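Local coordinates for hypothetical protein MG027 (Mycoplasma genitalium, PDB 1Q8C) that is of unknown function but has an all-helical fold resembling that of NusB proteins, so a related role is possible though not established, at residues 19-22 with 23-27; 32-35 with 36-40. All blocks are in the same frame, centred on the assembly; numbering follows the deposited sequence.

Both contacts are local, and they come in series along the chain. Contact 1 is two successive turns of helix 14-28, and contact 2 is the end of the following loop together with the first turn of helix 36-45. Their centres are about 14 Å apart; contact 1 lies about 8 Å from the centre of the chain, contact 2 about 16 Å out, at the surface. They meet where the ring of F24 packs against the backbone of the second helix, with F24 CZ 3.5 Å from I39 O. Residues 19-27 thus form the middle and end of helix 14-28, an inner helix of this NusB-like all-helical fold, and residues 32-40 lead into helix 36-45, which packs against it.

Contact 1. Residues 19-22 with 23-27; sequences IAVV and EFIFS
Two successive turns of helix 14-28 make this contact, with residues 19-22 passing directly into 23-27 and the carbonyls of the first turn taking the amides of the second. I19 O receives E23 N at 2.9 Å, I25 N reaches V21 O at 2.8 Å in the straightest of the four bonds (174° at the hydrogen), and F26 N meets V22 O at 2.9 Å. The A20 bond is longer: F24 N stands 3.2 Å from A20 O and above its carbonyl plane. One side-chain pair spans the turn. V21 turns its CG1 methyl anti to the backbone N (chi1 -179°), and the nearly extended I25 chain (chi2 168°) lays CD1 obliquely against it, with V21 CG1 and I25 CD1 3.8 Å apart. On the way, I25 CG1 passes 3.3 Å from V21 O, out of the carbonyl plane and off the oxygen that its own amide holds. F24 works differently: its CB sits 3.3 Å from V21 O, while the ring leads off the helix toward other parts of the fold. At the end of the segment S27 turns back on the same turn, its OG donating to F24 O at 2.6 Å; that oxygen also takes a weak bond from S27 N. Four other helices touch this part. V21, F24 and I25 face helix 55-81 through I60, V61 and F64. On helix 100-116, V21 rests on C108, V22 on V105 and C108, and I25 on A104; I19 touches I130 and H133 of helix 120-133. Y134 packs on I19, V22 and E23, and F24 sends its ring out to F43 of helix 36-45 and to Y46 just beyond it.

Contact 2. Residues 32-35 with 36-40; sequences LPKE and AEVIQ
The flat group here is the carbonyl of E35, met end-on by I39 N at 3.1 Å, almost in line with the C=O bond. V38 CB lies toward one face of this group, 3.3 Å from E35 O, and I39 CG1 toward the other, 3.7 Å from the same oxygen. The carbonyl of K34, one residue earlier, is touched by a methyl instead, I39 CD1 lying 3.7 Å from K34 O. E35 holds the N-cap position, and its carbonyl accepts the first i to i+4 bond of helix 36-45; Q40 N to A36 O follows. Alongside, K34 packs its root on the isoleucine, with K34 CB 3.8 Å from I39 CG1. The rest of the lysine bends at chi3 and chi4 (141° and -68°) and crosses V38 at about a right angle, which brings NZ to 3.4 Å from V38 CG1. Its charge is met beyond the segments by D42 of helix 36-45, one turn beyond V38, in a salt bridge. I39 continues inward to L28 of helix 14-28, and A36 rests on S65 and E66 of helix 55-81. In this largely surface contact the lysine thus combines two roles: its CB packs on the buried isoleucine, while the ammonium pairs with an acid of the helix that follows, an arrangement consistent with holding the loop to that helix.

Contact 1. Residues 19-22 with 23-27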
ATOM      1  N   ILE A  19      -3.657  -4.497   7.057  1.00 43.36           N
ATOM      2  CA  ILE A  19      -3.530  -5.808   6.387  1.00 43.42           C
ATOM      3  C   ILE A  19      -4.734  -6.073   5.471  1.00 43.27           C
ATOM      4  O   ILE A  19      -4.576  -6.528   4.341  1.00 42.37           O
ATOM      5  CB  ILE A  19      -3.301  -6.948   7.427  1.00 43.40           C
ATOM      6  CG1 ILE A  19      -1.890  -6.833   8.041  1.00 44.05           C
ATOM      7  CG2 ILE A  19      -3.464  -8.306   6.792  1.00 44.13           C
ATOM      8  CD1 ILE A  19      -1.619  -7.719   9.281  1.00 43.47           C
ATOM      9  N   ALA A  20      -5.935  -5.730   5.940  1.00 43.20           N
ATOM     10  CA  ALA A  20      -7.145  -5.879   5.136  1.00 43.45           C
ATOM     11  C   ALA A  20      -7.110  -5.074   3.825  1.00 43.46           C
ATOM     12  O   ALA A  20      -7.592  -5.536   2.800  1.00 43.92           O
ATOM     13  CB  ALA A  20      -8.397  -5.517   5.968  1.00 43.52           C
ATOM     14  N   VAL A  21      -6.533  -3.882   3.842  1.00 43.67           N
ATOM     15  CA  VAL A  21      -6.418  -3.076   2.633  1.00 43.41           C
ATOM     16  C   VAL A  21      -5.375  -3.697   1.697  1.00 43.78           C
ATOM     17  O   VAL A  21      -5.601  -3.865   0.492  1.00 43.83           O
ATOM     18  CB  VAL A  21      -6.079  -1.639   3.009  1.00 43.20           C
ATOM     19  CG1 VAL A  21      -5.976  -0.775   1.782  1.00 44.15           C
ATOM     20  CG2 VAL A  21      -7.177  -1.084   3.948  1.00 43.72           C
ATOM     21  N   VAL A  22      -4.236  -4.079   2.262  1.00 43.41           N
ATOM     22  CA  VAL A  22      -3.172  -4.712   1.492  1.00 43.33           C
ATOM     23  C   VAL A  22      -3.668  -5.952   0.736  1.00 43.42           C
ATOM     24  O   VAL A  22      -3.406  -6.129  -0.461  1.00 43.60           O
ATOM     25  CB  VAL A  22      -2.013  -5.109   2.416  1.00 43.05           C
ATOM     26  CG1 VAL A  22      -1.045  -6.058   1.696  1.00 43.33           C
ATOM     27  CG2 VAL A  22      -1.262  -3.863   2.894  1.00 43.39           C
ATOM     28  N   GLU A  23      -4.379  -6.822   1.432  1.00 43.51           N
ATOM     29  CA  GLU A  23      -4.873  -8.050   0.820  1.00 44.21           C
ATOM     30  C   GLU A  23      -5.846  -7.709  -0.304  1.00 43.84           C
ATOM     31  O   GLU A  23      -5.824  -8.332  -1.356  1.00 43.80           O
ATOM     32  CB  GLU A  23      -5.536  -8.971   1.851  1.00 44.41           C
ATOM     33  CG  GLU A  23      -4.927 -10.363   1.965  1.00 47.56           C
ATOM     34  CD  GLU A  23      -4.313 -10.905   0.674  1.00 51.00           C
ATOM     35  OE1 GLU A  23      -4.975 -11.750   0.012  1.00 52.31           O
ATOM     36  OE2 GLU A  23      -3.155 -10.510   0.328  1.00 54.98           O
ATOM     37  N   PHE A  24      -6.668  -6.691  -0.073  1.00 43.71           N
ATOM     38  CA  PHE A  24      -7.621  -6.222  -1.079  1.00 43.59           C
ATOM     39  C   PHE A  24      -6.911  -5.730  -2.357  1.00 43.89           C
ATOM     40  O   PHE A  24      -7.207  -6.181  -3.468  1.00 43.83           O
ATOM     41  CB  PHE A  24      -8.465  -5.104  -0.474  1.00 43.43           C
ATOM     42  CG  PHE A  24      -9.405  -4.475  -1.435  1.00 43.07           C
ATOM     43  CD1 PHE A  24     -10.495  -5.166  -1.920  1.00 43.65           C
ATOM     44  CD2 PHE A  24      -9.206  -3.160  -1.844  1.00 44.06           C
ATOM     45  CE1 PHE A  24     -11.370  -4.554  -2.833  1.00 43.40           C
ATOM     46  CE2 PHE A  24     -10.057  -2.549  -2.722  1.00 43.68           C
ATOM     47  CZ  PHE A  24     -11.145  -3.253  -3.226  1.00 43.91           C
ATOM     48  N   ILE A  25      -5.972  -4.804  -2.172  1.00 44.03           N
ATOM     49  CA  ILE A  25      -5.211  -4.213  -3.259  1.00 44.14           C
ATOM     50  C   ILE A  25      -4.548  -5.371  -4.017  1.00 44.06           C
ATOM     51  O   ILE A  25      -4.682  -5.473  -5.230  1.00 44.40           O
ATOM     52  CB  ILE A  25      -4.144  -3.225  -2.717  1.00 44.21           C
ATOM     53  CG1 ILE A  25      -4.793  -1.973  -2.117  1.00 44.56           C
ATOM     54  CG2 ILE A  25      -3.204  -2.825  -3.835  1.00 44.18           C
ATOM     55  CD1 ILE A  25      -3.838  -1.096  -1.325  1.00 45.60           C
ATOM     56  N   PHE A  26      -3.893  -6.265  -3.278  1.00 43.82           N
ATOM     57  CA  PHE A  26      -3.218  -7.436  -3.837  1.00 43.84           C
ATOM     58  C   PHE A  26      -4.090  -8.220  -4.807  1.00 43.95           C
ATOM     59  O   PHE A  26      -3.614  -8.630  -5.868  1.00 43.34           O
ATOM     60  CB  PHE A  26      -2.776  -8.407  -2.728  1.00 43.70           C
ATOM     61  CG  PHE A  26      -2.085  -9.637  -3.242  1.00 43.72           C
ATOM     62  CD1 PHE A  26      -0.969  -9.521  -4.050  1.00 43.94           C
ATOM     63  CD2 PHE A  26      -2.543 -10.911  -2.913  1.00 44.06           C
ATOM     64  CE1 PHE A  26      -0.311 -10.649  -4.533  1.00 44.71           C
ATOM     65  CE2 PHE A  26      -1.895 -12.047  -3.382  1.00 44.85           C
ATOM     66  CZ  PHE A  26      -0.770 -11.918  -4.197  1.00 44.95           C
ATOM     67  N   SER A  27      -5.347  -8.450  -4.411  1.00 44.04           N
ATOM     68  CA  SER A  27      -6.284  -9.257  -5.186  1.00 44.01           C
ATOM     69  C   SER A  27      -6.680  -8.568  -6.476  1.00 44.19           C
ATOM     70  O   SER A  27      -7.085  -9.236  -7.428  1.00 44.44           O
ATOM     71  CB  SER A  27      -7.544  -9.579  -4.368  1.00 44.21           C
ATOM     72  OG  SER A  27      -8.331  -8.408  -4.118  1.00 44.24           O
TER

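Contact 2. Residues 32-35 with 36-40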
ATOM      1  N   LEU A  32      -5.887  -5.462 -13.340  1.00 45.89           N
ATOM      2  CA  LEU A  32      -6.099  -4.023 -13.473  1.00 46.12           C
ATOM      3  C   LEU A  32      -6.226  -3.654 -14.956  1.00 45.86           C
ATOM      4  O   LEU A  32      -5.859  -4.454 -15.818  1.00 46.29           O
ATOM      5  CB  LEU A  32      -5.002  -3.251 -12.725  1.00 46.12           C
ATOM      6  CG  LEU A  32      -5.326  -3.055 -11.234  1.00 46.10           C
ATOM      7  CD1 LEU A  32      -5.171  -1.622 -10.862  1.00 46.42           C
ATOM      8  CD2 LEU A  32      -6.753  -3.482 -10.822  1.00 46.59           C
ATOM      9  N   PRO A  33      -6.774  -2.486 -15.294  1.00 45.48           N
ATOM     10  CA  PRO A  33      -7.288  -1.439 -14.405  1.00 45.14           C
ATOM     11  C   PRO A  33      -8.794  -1.545 -14.256  1.00 44.79           C
ATOM     12  O   PRO A  33      -9.437  -2.138 -15.130  1.00 44.17           O
ATOM     13  CB  PRO A  33      -6.987  -0.185 -15.205  1.00 45.32           C
ATOM     14  CG  PRO A  33      -7.310  -0.626 -16.653  1.00 45.37           C
ATOM     15  CD  PRO A  33      -6.908  -2.097 -16.711  1.00 45.55           C
ATOM     16  N   LYS A  34      -9.328  -0.969 -13.177  1.00 44.33           N
ATOM     17  CA  LYS A  34     -10.763  -0.876 -12.935  1.00 43.87           C
ATOM     18  C   LYS A  34     -11.038   0.583 -12.675  1.00 43.58           C
ATOM     19  O   LYS A  34     -10.165   1.285 -12.176  1.00 43.40           O
ATOM     20  CB  LYS A  34     -11.145  -1.686 -11.679  1.00 44.02           C
ATOM     21  CG  LYS A  34     -11.209  -3.213 -11.865  1.00 44.18           C
ATOM     22  CD  LYS A  34     -11.249  -3.957 -10.525  1.00 45.02           C
ATOM     23  CE  LYS A  34     -12.214  -5.179 -10.569  1.00 45.96           C
ATOM     24  NZ  LYS A  34     -13.661  -4.774 -10.702  1.00 44.34           N
ATOM     25  N   GLU A  35     -12.250   1.042 -12.968  1.00 43.48           N
ATOM     26  CA  GLU A  35     -12.609   2.426 -12.684  1.00 43.58           C
ATOM     27  C   GLU A  35     -12.642   2.652 -11.158  1.00 43.16           C
ATOM     28  O   GLU A  35     -12.969   1.745 -10.395  1.00 42.75           O
ATOM     29  CB  GLU A  35     -13.965   2.802 -13.312  1.00 43.72           C
ATOM     30  CG  GLU A  35     -14.040   2.834 -14.844  1.00 44.78           C
ATOM     31  CD  GLU A  35     -13.084   3.825 -15.503  1.00 45.28           C
ATOM     32  OE1 GLU A  35     -12.841   4.903 -14.939  1.00 45.38           O
ATOM     33  OE2 GLU A  35     -12.573   3.518 -16.605  1.00 47.57           O
ATOM     34  N   ALA A  36     -12.301   3.870 -10.738  1.00 43.09           N
ATOM     35  CA  ALA A  36     -12.208   4.241  -9.322  1.00 43.21           C
ATOM     36  C   ALA A  36     -13.429   3.884  -8.482  1.00 43.08           C
ATOM     37  O   ALA A  36     -13.289   3.297  -7.399  1.00 42.46           O
ATOM     38  CB  ALA A  36     -11.891   5.755  -9.178  1.00 43.54           C
ATOM     39  N   GLU A  37     -14.626   4.224  -8.960  1.00 42.78           N
ATOM     40  CA  GLU A  37     -15.819   3.947  -8.168  1.00 43.53           C
ATOM     41  C   GLU A  37     -16.112   2.445  -8.110  1.00 43.37           C
ATOM     42  O   GLU A  37     -16.611   1.952  -7.118  1.00 43.48           O
ATOM     43  CB  GLU A  37     -17.017   4.746  -8.673  1.00 43.79           C
ATOM     44  CG  GLU A  37     -16.875   6.225  -8.304  1.00 45.57           C
ATOM     45  CD  GLU A  37     -18.174   7.005  -8.477  1.00 47.74           C
ATOM     46  OE1 GLU A  37     -18.495   7.381  -9.635  1.00 48.47           O
ATOM     47  OE2 GLU A  37     -18.868   7.228  -7.449  1.00 49.59           O
ATOM     48  N   VAL A  38     -15.732   1.722  -9.154  1.00 43.30           N
ATOM     49  CA  VAL A  38     -15.847   0.274  -9.166  1.00 42.83           C
ATOM     50  C   VAL A  38     -14.998  -0.369  -8.051  1.00 42.76           C
ATOM     51  O   VAL A  38     -15.494  -1.236  -7.355  1.00 42.11           O
ATOM     52  CB  VAL A  38     -15.518  -0.292 -10.570  1.00 42.98           C
ATOM     53  CG1 VAL A  38     -15.352  -1.807 -10.545  1.00 42.67           C
ATOM     54  CG2 VAL A  38     -16.631   0.123 -11.554  1.00 42.54           C
ATOM     55  N   ILE A  39     -13.754   0.076  -7.861  1.00 42.93           N
ATOM     56  CA  ILE A  39     -12.885  -0.467  -6.821  1.00 43.24           C
ATOM     57  C   ILE A  39     -13.457  -0.171  -5.434  1.00 43.65           C
ATOM     58  O   ILE A  39     -13.479  -1.048  -4.554  1.00 43.74           O
ATOM     59  CB  ILE A  39     -11.479   0.133  -6.908  1.00 43.40           C
ATOM     60  CG1 ILE A  39     -10.756  -0.299  -8.189  1.00 43.14           C
ATOM     61  CG2 ILE A  39     -10.655  -0.355  -5.729  1.00 43.92           C
ATOM     62  CD1 ILE A  39      -9.614   0.673  -8.603  1.00 42.02           C
ATOM     63  N   GLN A  40     -13.885   1.081  -5.248  1.00 43.69           N
ATOM     64  CA  GLN A  40     -14.574   1.519  -4.039  1.00 43.80           C
ATOM     65  C   GLN A  40     -15.811   0.646  -3.763  1.00 44.11           C
ATOM     66  O   GLN A  40     -15.994   0.237  -2.639  1.00 45.08           O
ATOM     67  CB  GLN A  40     -14.943   3.011  -4.125  1.00 43.77           C
ATOM     68  CG  GLN A  40     -13.718   3.963  -4.253  1.00 43.36           C
ATOM     69  CD  GLN A  40     -14.088   5.417  -4.556  1.00 43.85           C
ATOM     70  OE1 GLN A  40     -15.042   5.944  -3.986  1.00 45.26           O
ATOM     71  NE2 GLN A  40     -13.331   6.062  -5.447  1.00 41.95           N
TER